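Local coordinates for rubber oxygenase (Streptomyces sp., PDB 5O1L), which cleaves the carbon-carbon double bonds of poly(cis-1,4-isoprene) rubber oxidatively with molecular oxygen, using a non-covalently bound b-type heme, at residues I67-N76 and R395-V403; V311-L322 and L378-F389. All coordinates share one frame; numbering follows the deposited sequence.

Interaction 1: I67-N76 and R395-V403; sequences IDRGEVPAVN and RIAIDIPDV
Asn76 of helix 72-79 clasps the backbone of Ile400 in the C-terminal tail of this all-helical, globin-clan oxygenase, its carboxamide making two bonds to one extended residue. OD1 of Asn76 accepts from Ile400 N at 2.9 Å, the donor tilted out of the carbonyl plane. Asn76 ND2 gives a nearly straight bond (172°) to Ile400 O at 3.0 Å. With CG beside its own backbone N (chi1 -76°), the amide reaches both groups and crosses the Asp399 side chain, whose carboxylate plane is turned 32° from it. Replacing Asn76 by an alanine removes the carboxamide and is likely to leave Ile400 N and O without these mates, the tail less firmly tied to the helix. Next to these bonds, Ile400 CD1 lies 3.7 Å from Val75 CG1, and Met196 and Leu63 also touch this side chain. Val72 sets CG1 against Ile400 O at 3.4 Å; the Val72 and Asp402 side chains slide past each other in opposite directions, Val72 CB 3.6 Å from Asp402 OD2. Ile67 CG2 meets Asp402 OD1. The tail carries Ile398, which touches the heme, so the clasp probably helps hold this edge of the heme pocket against helices 59-68 and 72-79. Where helix 59-68 ends in a Schellman motif at Gly70, one water donates to Ile67 O and Asp402 OD2 and accepts from Val72 N at 3.1 Å.

Interaction 2: V311-L322 and L378-F389; sequences VAELDAGLTRPL and LEEALRKFVLLF
Phe385 and Phe389, one turn apart on helix 373-393, present their rings to the connection between helices 298-313 and 320-331. CE1 of Phe385 sits over one face of the Phe389 ring, 3.6 Å above its plane and offset toward the rim. Leu314 CD1 comes in at the edge of the Phe385 ring, 3.6 Å from Phe385 CD1, and also approaches CE1 of Phe389, the two side chains crossing at about a right angle. Val311 CG2 and Leu318 CD1 reach the Phe385 ring obliquely; Phe385 CG is anti to the backbone N (chi1 168°), which carries the ring out toward Val311 and Leu314. Leu318 is forked over the helix: CD1 lies 3.7 Å from Phe385 CB, whereas CD2 rests on Ala381 CB and meets Leu382 CD2. Small residues bring the backbones together here. Ala316 O makes a CA-H...O contact of 3.3 Å with Ala381 CA, and Gly317, with positive phi, has its CA 5.0 Å from that of Ala381; at these backbone angles a CB would be jammed against Ala316 O as well as pointing at Ala381 CB. Leu136 of helix 127-142 also touches Phe385, and Arg170 makes a cation-pi contact with Phe389. On the helix itself, Glu380 takes NE and NH1 of Arg383 side-on, and its OE2 uses the anti lone pair for Lys384 NZ. A water donates to Ala316 O and accepts from Lys384 NZ. The interface is therefore joined mainly by apolar packing; the charged ends pair on the helix, and Lys384 meets the turn with its aliphatic chain and, from NZ, through that water.

Interaction 2 is nested along the chain inside the loop that interaction 1 closes: 67-76 comes first, then 311-322, 378-389 and finally 395-403. Their centres lie 33 Å apart, with nearest atoms about 9 Å apart and no touch. Helix 373-393 connects them, since it supplies 378-389 and then runs on into the tail holding 395-403. Interaction 2 packs that helix against the turn joining helices 298-313 and 320-331, away from the annotated sites; interaction 1 ties the tail to helices 59-68 and 72-79 near the N-terminus. Ile398, which touches the heme, lies in 395-403 itself. Packing at both ends probably helps fix the course of this C-terminal section past the cofactor.

Interaction 1: I67-N76 and R395-V403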
loop_
_atom_site.group_PDB
_atom_site.type_symbol
_atom_site.label_atom_id
_atom_site.label_comp_id
_atom_site.label_asym_id
_atom_site.label_seq_id
_atom_site.Cartn_x
_atom_site.Cartn_y
_atom_site.Cartn_z
ATOM N N ILE A 67 19.625 -8.571 -13.999
ATOM C CA ILE A 67 20.294 -9.086 -12.852
ATOM C C ILE A 67 21.424 -10.083 -13.303
ATOM O O ILE A 67 22.562 -9.945 -12.878
ATOM C CB ILE A 67 19.329 -9.772 -11.891
ATOM C CG1 ILE A 67 18.462 -8.693 -11.229
ATOM C CG2 ILE A 67 20.067 -10.531 -10.826
ATOM C CD1 ILE A 67 17.176 -9.237 -10.600
ATOM N N ASP A 68 21.048 -11.007 -14.168
ATOM C CA ASP A 68 21.987 -12.052 -14.643
ATOM C C ASP A 68 23.156 -11.469 -15.452
ATOM O O ASP A 68 24.203 -12.093 -15.510
ATOM C CB ASP A 68 21.224 -13.117 -15.444
ATOM C CG ASP A 68 20.332 -13.989 -14.559
ATOM O OD1 ASP A 68 20.501 -13.970 -13.317
ATOM O OD2 ASP A 68 19.438 -14.696 -15.088
ATOM N N ARG A 69 22.981 -10.324 -16.113
ATOM C CA ARG A 69 24.078 -9.655 -16.835
ATOM C C ARG A 69 24.923 -8.778 -15.965
ATOM O O ARG A 69 25.901 -8.207 -16.480
ATOM C CB ARG A 69 23.567 -8.851 -18.030
ATOM C CG ARG A 69 22.967 -9.704 -19.140
ATOM C CD ARG A 69 22.670 -8.960 -20.447
ATOM N NE ARG A 69 21.926 -7.711 -20.182
ATOM C CZ ARG A 69 20.635 -7.443 -20.452
ATOM N NH1 ARG A 69 20.132 -6.270 -20.065
ATOM N NH2 ARG A 69 19.810 -8.261 -21.114
ATOM N N GLY A 70 24.671 -8.700 -14.657
ATOM C CA GLY A 70 25.444 -7.902 -13.742
ATOM C C GLY A 70 25.250 -6.405 -13.885
ATOM O O GLY A 70 26.084 -5.607 -13.474
ATOM N N GLU A 71 24.086 -6.001 -14.399
ATOM C CA GLU A 71 23.825 -4.608 -14.715
ATOM C C GLU A 71 23.121 -3.844 -13.587
ATOM O O GLU A 71 22.954 -2.619 -13.740
ATOM C CB GLU A 71 23.038 -4.506 -15.978
ATOM C CG GLU A 71 23.869 -4.930 -17.160
ATOM C CD GLU A 71 23.091 -5.163 -18.398
ATOM O OE1 GLU A 71 21.858 -4.985 -18.399
ATOM O OE2 GLU A 71 23.718 -5.558 -19.407
ATOM N N VAL A 72 22.848 -4.464 -12.444
ATOM C CA VAL A 72 22.107 -3.761 -11.404
ATOM C C VAL A 72 22.842 -2.524 -10.869
ATOM O O VAL A 72 22.231 -1.450 -10.754
ATOM C CB VAL A 72 21.581 -4.699 -10.294
ATOM C CG1 VAL A 72 20.972 -3.925 -9.126
ATOM C CG2 VAL A 72 20.533 -5.631 -10.914
ATOM N N PRO A 73 24.144 -2.614 -10.546
ATOM C CA PRO A 73 24.754 -1.391 -9.939
ATOM C C PRO A 73 24.708 -0.156 -10.886
ATOM O O PRO A 73 24.348 0.940 -10.442
ATOM C CB PRO A 73 26.207 -1.867 -9.638
ATOM C CG PRO A 73 26.060 -3.334 -9.431
ATOM C CD PRO A 73 25.018 -3.806 -10.420
ATOM N N ALA A 74 24.976 -0.367 -12.150
ATOM C CA ALA A 74 24.914 0.700 -13.149
ATOM C C ALA A 74 23.506 1.199 -13.364
ATOM O O ALA A 74 23.271 2.385 -13.348
ATOM C CB ALA A 74 25.511 0.258 -14.466
ATOM N N VAL A 75 22.580 0.271 -13.530
ATOM C CA VAL A 75 21.170 0.636 -13.622
ATOM C C VAL A 75 20.726 1.416 -12.420
ATOM O O VAL A 75 20.054 2.429 -12.578
ATOM C CB VAL A 75 20.271 -0.608 -13.846
ATOM C CG1 VAL A 75 18.785 -0.220 -13.700
ATOM C CG2 VAL A 75 20.456 -1.163 -15.206
ATOM N N ASN A 76 21.076 1.027 -11.204
ATOM C CA ASN A 76 20.658 1.842 -10.052
ATOM C C ASN A 76 21.218 3.227 -10.127
ATOM O O ASN A 76 20.576 4.187 -9.798
ATOM C CB ASN A 76 20.955 1.173 -8.746
ATOM C CG ASN A 76 19.965 0.057 -8.425
ATOM O OD1 ASN A 76 18.819 0.040 -8.963
ATOM N ND2 ASN A 76 20.396 -0.890 -7.602
ATOM N N ARG A 395 12.189 12.173 -1.383
ATOM C CA ARG A 395 13.550 12.062 -1.976
ATOM C C ARG A 395 14.336 10.706 -1.842
ATOM O O ARG A 395 15.488 10.637 -2.274
ATOM C CB ARG A 395 14.447 13.306 -1.620
ATOM C CG ARG A 395 13.995 14.635 -2.273
ATOM C CD ARG A 395 14.913 15.859 -2.032
ATOM N NE ARG A 395 14.285 17.115 -2.512
ATOM C CZ ARG A 395 14.212 18.295 -1.868
ATOM N NH1 ARG A 395 13.568 19.295 -2.463
ATOM N NH2 ARG A 395 14.767 18.513 -0.665
ATOM N N ILE A 396 13.721 9.648 -1.283
ATOM C CA ILE A 396 14.402 8.363 -1.082
ATOM C C ILE A 396 14.344 7.635 -2.424
ATOM O O ILE A 396 13.296 7.642 -3.021
ATOM C CB ILE A 396 13.756 7.547 0.069
ATOM C CG1 ILE A 396 14.346 7.991 1.423
ATOM C CG2 ILE A 396 14.010 6.050 -0.093
ATOM C CD1 ILE A 396 14.390 9.491 1.688
ATOM N N ALA A 397 15.453 7.076 -2.922
ATOM C CA ALA A 397 15.457 6.485 -4.280
ATOM C C ALA A 397 15.119 5.036 -4.109
ATOM O O ALA A 397 15.457 4.443 -3.107
ATOM C CB ALA A 397 16.793 6.652 -4.953
ATOM N N ILE A 398 14.414 4.480 -5.076
ATOM C CA ILE A 398 14.057 3.069 -5.050
ATOM C C ILE A 398 15.069 2.347 -5.901
ATOM O O ILE A 398 15.165 2.585 -7.120
ATOM C CB ILE A 398 12.636 2.877 -5.587
ATOM C CG1 ILE A 398 11.640 3.570 -4.695
ATOM C CG2 ILE A 398 12.304 1.398 -5.787
ATOM C CD1 ILE A 398 10.213 3.524 -5.249
ATOM N N ASP A 399 15.815 1.453 -5.264
ATOM C CA ASP A 399 16.871 0.687 -5.967
ATOM C C ASP A 399 16.411 -0.721 -6.256
ATOM O O ASP A 399 15.725 -1.319 -5.451
ATOM C CB ASP A 399 18.111 0.591 -5.103
ATOM C CG ASP A 399 18.906 1.930 -5.025
ATOM O OD1 ASP A 399 18.910 2.800 -5.975
ATOM O OD2 ASP A 399 19.590 2.090 -3.997
ATOM N N ILE A 400 16.857 -1.264 -7.344
ATOM C CA ILE A 400 16.635 -2.655 -7.702
ATOM C C ILE A 400 17.522 -3.490 -6.818
ATOM O O ILE A 400 18.703 -3.177 -6.683
ATOM C CB ILE A 400 16.977 -2.926 -9.171
ATOM C CG1 ILE A 400 16.146 -2.056 -10.091
ATOM C CG2 ILE A 400 16.819 -4.425 -9.528
ATOM C CD1 ILE A 400 16.535 -2.149 -11.532
ATOM N N PRO A 401 17.009 -4.547 -6.186
ATOM C CA PRO A 401 17.899 -5.431 -5.415
ATOM C C PRO A 401 18.713 -6.333 -6.347
ATOM O O PRO A 401 18.343 -6.590 -7.480
ATOM C CB PRO A 401 16.937 -6.316 -4.635
ATOM C CG PRO A 401 15.650 -6.253 -5.406
ATOM C CD PRO A 401 15.565 -4.903 -6.052
ATOM N N ASP A 402 19.780 -6.923 -5.842
ATOM C CA ASP A 402 20.550 -7.874 -6.643
ATOM C C ASP A 402 20.844 -9.148 -5.808
ATOM O O ASP A 402 20.210 -9.376 -4.749
ATOM C CB ASP A 402 21.826 -7.104 -7.032
ATOM C CG ASP A 402 22.569 -7.707 -8.218
ATOM O OD1 ASP A 402 22.122 -8.730 -8.778
ATOM O OD2 ASP A 402 23.640 -7.131 -8.552
ATOM N N VAL A 403 21.776 -9.990 -6.256
ATOM C CA VAL A 403 22.412 -11.069 -5.428
ATOM C C VAL A 403 21.526 -12.290 -5.279
ATOM O O VAL A 403 21.891 -13.373 -5.735
ATOM C CB VAL A 403 22.996 -10.621 -4.037
ATOM C CG1 VAL A 403 23.760 -9.310 -4.153
ATOM C CG2 VAL A 403 21.967 -10.591 -2.899
HETATM O O HOH W 1 23.304 -7.407 -11.525
HETATM O O HOH W 2 18.397 3.986 -8.197
#

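Interaction 2: V311-L322 and L378-F389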
loop_
_atom_site.group_PDB
_atom_site.type_symbol
_atom_site.label_atom_id
_atom_site.label_comp_id
_atom_site.label_asym_id
_atom_site.label_seq_id
_atom_site.Cartn_x
_atom_site.Cartn_y
_atom_site.Cartn_z
ATOM N N VAL A 311 7.611 3.206 15.353
ATOM C CA VAL A 311 6.627 4.258 15.583
ATOM C C VAL A 311 6.811 4.923 16.957
ATOM O O VAL A 311 6.699 6.143 17.098
ATOM C CB VAL A 311 5.223 3.688 15.423
ATOM C CG1 VAL A 311 4.193 4.752 15.772
ATOM C CG2 VAL A 311 5.033 3.208 13.979
ATOM N N ALA A 312 7.036 4.116 17.962
ATOM C CA ALA A 312 7.273 4.602 19.299
ATOM C C ALA A 312 8.555 5.448 19.388
ATOM O O ALA A 312 8.602 6.384 20.191
ATOM C CB ALA A 312 7.307 3.432 20.282
ATOM N N GLU A 313 9.534 5.151 18.553
ATOM C CA GLU A 313 10.785 5.939 18.463
ATOM C C GLU A 313 10.715 7.296 17.747
ATOM O O GLU A 313 11.603 8.138 17.897
ATOM C CB GLU A 313 11.875 5.115 17.797
ATOM C CG GLU A 313 12.461 4.044 18.711
ATOM C CD GLU A 313 13.675 3.338 18.096
ATOM O OE1 GLU A 313 13.804 3.294 16.824
ATOM O OE2 GLU A 313 14.474 2.812 18.913
ATOM N N LEU A 314 9.649 7.539 16.985
ATOM C CA LEU A 314 9.485 8.795 16.268
ATOM C C LEU A 314 9.263 9.884 17.277
ATOM O O LEU A 314 8.790 9.623 18.400
ATOM C CB LEU A 314 8.237 8.707 15.371
ATOM C CG LEU A 314 8.294 7.712 14.220
ATOM C CD1 LEU A 314 6.990 7.687 13.438
ATOM C CD2 LEU A 314 9.431 8.083 13.264
ATOM N N ASP A 315 9.514 11.125 16.869
ATOM C CA ASP A 315 9.319 12.284 17.756
ATOM C C ASP A 315 7.878 12.769 17.652
ATOM O O ASP A 315 7.625 13.942 17.418
ATOM C CB ASP A 315 10.290 13.429 17.414
ATOM C CG ASP A 315 10.288 14.551 18.478
ATOM O OD1 ASP A 315 10.209 14.255 19.698
ATOM O OD2 ASP A 315 10.362 15.745 18.098
ATOM N N ALA A 316 6.928 11.851 17.777
ATOM C CA ALA A 316 5.538 12.163 17.511
ATOM C C ALA A 316 4.687 12.168 18.768
ATOM O O ALA A 316 3.622 12.743 18.711
ATOM C CB ALA A 316 4.969 11.176 16.524
ATOM N N GLY A 317 5.100 11.568 19.865
ATOM C CA GLY A 317 4.254 11.456 21.042
ATOM C C GLY A 317 3.392 10.210 21.021
ATOM O O GLY A 317 2.452 10.094 21.803
ATOM N N LEU A 318 3.606 9.309 20.082
ATOM C CA LEU A 318 2.837 8.052 20.020
ATOM C C LEU A 318 3.451 7.039 20.921
ATOM O O LEU A 318 4.373 6.307 20.502
ATOM C CB LEU A 318 2.726 7.433 18.635
ATOM C CG LEU A 318 1.711 8.102 17.733
ATOM C CD1 LEU A 318 1.820 7.585 16.319
ATOM C CD2 LEU A 318 0.224 7.966 18.193
ATOM N N THR A 319 2.931 6.936 22.132
ATOM C CA THR A 319 3.461 5.977 23.072
ATOM C C THR A 319 2.975 4.580 22.755
ATOM O O THR A 319 2.004 4.390 21.999
ATOM C CB THR A 319 3.071 6.366 24.481
ATOM O OG1 THR A 319 1.657 6.252 24.593
ATOM C CG2 THR A 319 3.494 7.813 24.813
ATOM N N ARG A 320 3.618 3.551 23.276
ATOM C CA ARG A 320 3.174 2.195 23.005
ATOM C C ARG A 320 1.658 1.957 23.314
ATOM O O ARG A 320 0.979 1.323 22.533
ATOM C CB ARG A 320 4.065 1.156 23.750
ATOM C CG ARG A 320 5.232 0.718 22.886
ATOM C CD ARG A 320 6.137 -0.310 23.595
ATOM N NE ARG A 320 5.777 -1.722 23.301
ATOM C CZ ARG A 320 6.087 -2.386 22.172
ATOM N NH1 ARG A 320 6.823 -1.822 21.204
ATOM N NH2 ARG A 320 5.684 -3.644 22.026
ATOM N N PRO A 321 1.154 2.505 24.440
ATOM C CA PRO A 321 -0.251 2.233 24.706
ATOM C C PRO A 321 -1.165 3.006 23.785
ATOM O O PRO A 321 -2.226 2.502 23.460
ATOM C CB PRO A 321 -0.441 2.688 26.154
ATOM C CG PRO A 321 0.892 2.514 26.697
ATOM C CD PRO A 321 1.828 3.012 25.648
ATOM N N LEU A 322 -0.795 4.183 23.366
ATOM C CA LEU A 322 -1.633 4.927 22.370
ATOM C C LEU A 322 -1.618 4.207 21.043
ATOM O O LEU A 322 -2.674 4.078 20.341
ATOM C CB LEU A 322 -1.137 6.376 22.152
ATOM C CG LEU A 322 -1.436 7.309 23.315
ATOM C CD1 LEU A 322 -0.900 8.697 22.903
ATOM C CD2 LEU A 322 -2.911 7.352 23.597
ATOM N N LEU A 378 -3.799 12.328 21.496
ATOM C CA LEU A 378 -3.745 11.287 20.493
ATOM C C LEU A 378 -3.859 11.900 19.103
ATOM O O LEU A 378 -3.056 11.576 18.215
ATOM C CB LEU A 378 -4.903 10.301 20.719
ATOM C CG LEU A 378 -5.080 9.271 19.568
ATOM C CD1 LEU A 378 -3.866 8.350 19.387
ATOM C CD2 LEU A 378 -6.323 8.459 19.859
ATOM N N GLU A 379 -4.848 12.778 18.900
ATOM C CA GLU A 379 -5.000 13.414 17.618
ATOM C C GLU A 379 -3.717 14.128 17.195
ATOM O O GLU A 379 -3.286 14.029 16.024
ATOM C CB GLU A 379 -6.204 14.365 17.618
ATOM C CG GLU A 379 -6.414 15.032 16.286
ATOM C CD GLU A 379 -7.396 16.169 16.329
ATOM O OE1 GLU A 379 -7.250 17.090 17.166
ATOM O OE2 GLU A 379 -8.334 16.197 15.497
ATOM N N GLU A 380 -3.066 14.856 18.117
ATOM C CA GLU A 380 -1.826 15.567 17.784
ATOM C C GLU A 380 -0.739 14.628 17.488
ATOM O O GLU A 380 0.057 14.900 16.573
ATOM C CB GLU A 380 -1.529 16.511 18.914
ATOM C CG GLU A 380 -0.206 17.290 18.750
ATOM C CD GLU A 380 -0.054 18.117 17.457
ATOM O OE1 GLU A 380 -0.992 18.349 16.661
ATOM O OE2 GLU A 380 1.129 18.586 17.232
ATOM N N ALA A 381 -0.618 13.538 18.243
ATOM C CA ALA A 381 0.426 12.520 17.985
ATOM C C ALA A 381 0.217 11.885 16.593
ATOM O O ALA A 381 1.223 11.687 15.857
ATOM C CB ALA A 381 0.421 11.507 19.064
ATOM N N LEU A 382 -1.017 11.614 16.228
ATOM C CA LEU A 382 -1.281 11.092 14.863
ATOM C C LEU A 382 -0.889 12.139 13.830
ATOM O O LEU A 382 -0.329 11.749 12.776
ATOM C CB LEU A 382 -2.743 10.691 14.743
ATOM C CG LEU A 382 -3.104 9.499 15.601
ATOM C CD1 LEU A 382 -4.629 9.311 15.598
ATOM C CD2 LEU A 382 -2.420 8.227 15.086
ATOM N N ARG A 383 -1.199 13.381 14.033
ATOM C CA ARG A 383 -0.859 14.417 13.050
ATOM C C ARG A 383 0.662 14.499 12.884
ATOM O O ARG A 383 1.146 14.530 11.752
ATOM C CB ARG A 383 -1.392 15.756 13.521
ATOM C CG ARG A 383 -1.266 16.848 12.487
ATOM C CD ARG A 383 -1.532 18.223 13.015
ATOM N NE ARG A 383 -0.475 18.614 13.905
ATOM C CZ ARG A 383 0.610 19.265 13.586
ATOM N NH1 ARG A 383 1.489 19.558 14.502
ATOM N NH2 ARG A 383 0.817 19.639 12.304
ATOM N N LYS A 384 1.408 14.454 13.994
ATOM C CA LYS A 384 2.866 14.537 13.887
ATOM C C LYS A 384 3.392 13.260 13.207
ATOM O O LYS A 384 4.363 13.347 12.386
ATOM C CB LYS A 384 3.510 14.671 15.270
ATOM C CG LYS A 384 3.305 16.033 15.901
ATOM C CD LYS A 384 4.276 16.174 17.037
ATOM C CE LYS A 384 4.253 17.575 17.651
ATOM N NZ LYS A 384 3.264 17.715 18.738
ATOM N N PHE A 385 2.843 12.110 13.496
ATOM C CA PHE A 385 3.195 10.864 12.805
ATOM C C PHE A 385 3.029 11.010 11.287
ATOM O O PHE A 385 3.945 10.640 10.523
ATOM C CB PHE A 385 2.332 9.711 13.362
ATOM C CG PHE A 385 2.348 8.444 12.621
ATOM C CD1 PHE A 385 3.404 7.570 12.779
ATOM C CD2 PHE A 385 1.354 8.110 11.739
ATOM C CE1 PHE A 385 3.454 6.380 12.059
ATOM C CE2 PHE A 385 1.367 6.902 11.093
ATOM C CZ PHE A 385 2.411 6.063 11.232
ATOM N N VAL A 386 1.906 11.507 10.840
ATOM C CA VAL A 386 1.657 11.638 9.419
ATOM C C VAL A 386 2.695 12.594 8.792
ATOM O O VAL A 386 3.217 12.289 7.707
ATOM C CB VAL A 386 0.189 12.057 9.146
ATOM C CG1 VAL A 386 0.049 12.291 7.644
ATOM C CG2 VAL A 386 -0.717 10.909 9.585
ATOM N N LEU A 387 2.977 13.715 9.439
ATOM C CA LEU A 387 3.963 14.649 8.923
ATOM C C LEU A 387 5.314 14.017 8.834
ATOM O O LEU A 387 6.048 14.233 7.836
ATOM C CB LEU A 387 3.991 15.883 9.799
ATOM C CG LEU A 387 2.795 16.776 9.764
ATOM C CD1 LEU A 387 3.081 17.850 10.810
ATOM C CD2 LEU A 387 2.503 17.416 8.387
ATOM N N LEU A 388 5.675 13.201 9.806
ATOM C CA LEU A 388 6.967 12.529 9.761
ATOM C C LEU A 388 7.003 11.523 8.602
ATOM O O LEU A 388 8.034 11.420 7.919
ATOM C CB LEU A 388 7.337 11.893 11.071
ATOM C CG LEU A 388 7.642 12.913 12.161
ATOM C CD1 LEU A 388 7.647 12.288 13.555
ATOM C CD2 LEU A 388 8.969 13.701 11.931
ATOM N N PHE A 389 5.922 10.795 8.335
ATOM C CA PHE A 389 5.892 9.864 7.202
ATOM C C PHE A 389 5.841 10.592 5.893
ATOM O O PHE A 389 6.405 10.076 4.936
ATOM C CB PHE A 389 4.715 8.892 7.350
ATOM C CG PHE A 389 5.044 7.635 8.086
ATOM C CD1 PHE A 389 6.002 7.593 9.094
ATOM C CD2 PHE A 389 4.343 6.465 7.785
ATOM C CE1 PHE A 389 6.317 6.417 9.740
ATOM C CE2 PHE A 389 4.641 5.281 8.463
ATOM C CZ PHE A 389 5.630 5.266 9.443
HETATM O O HOH W 3 2.585 15.019 19.875
#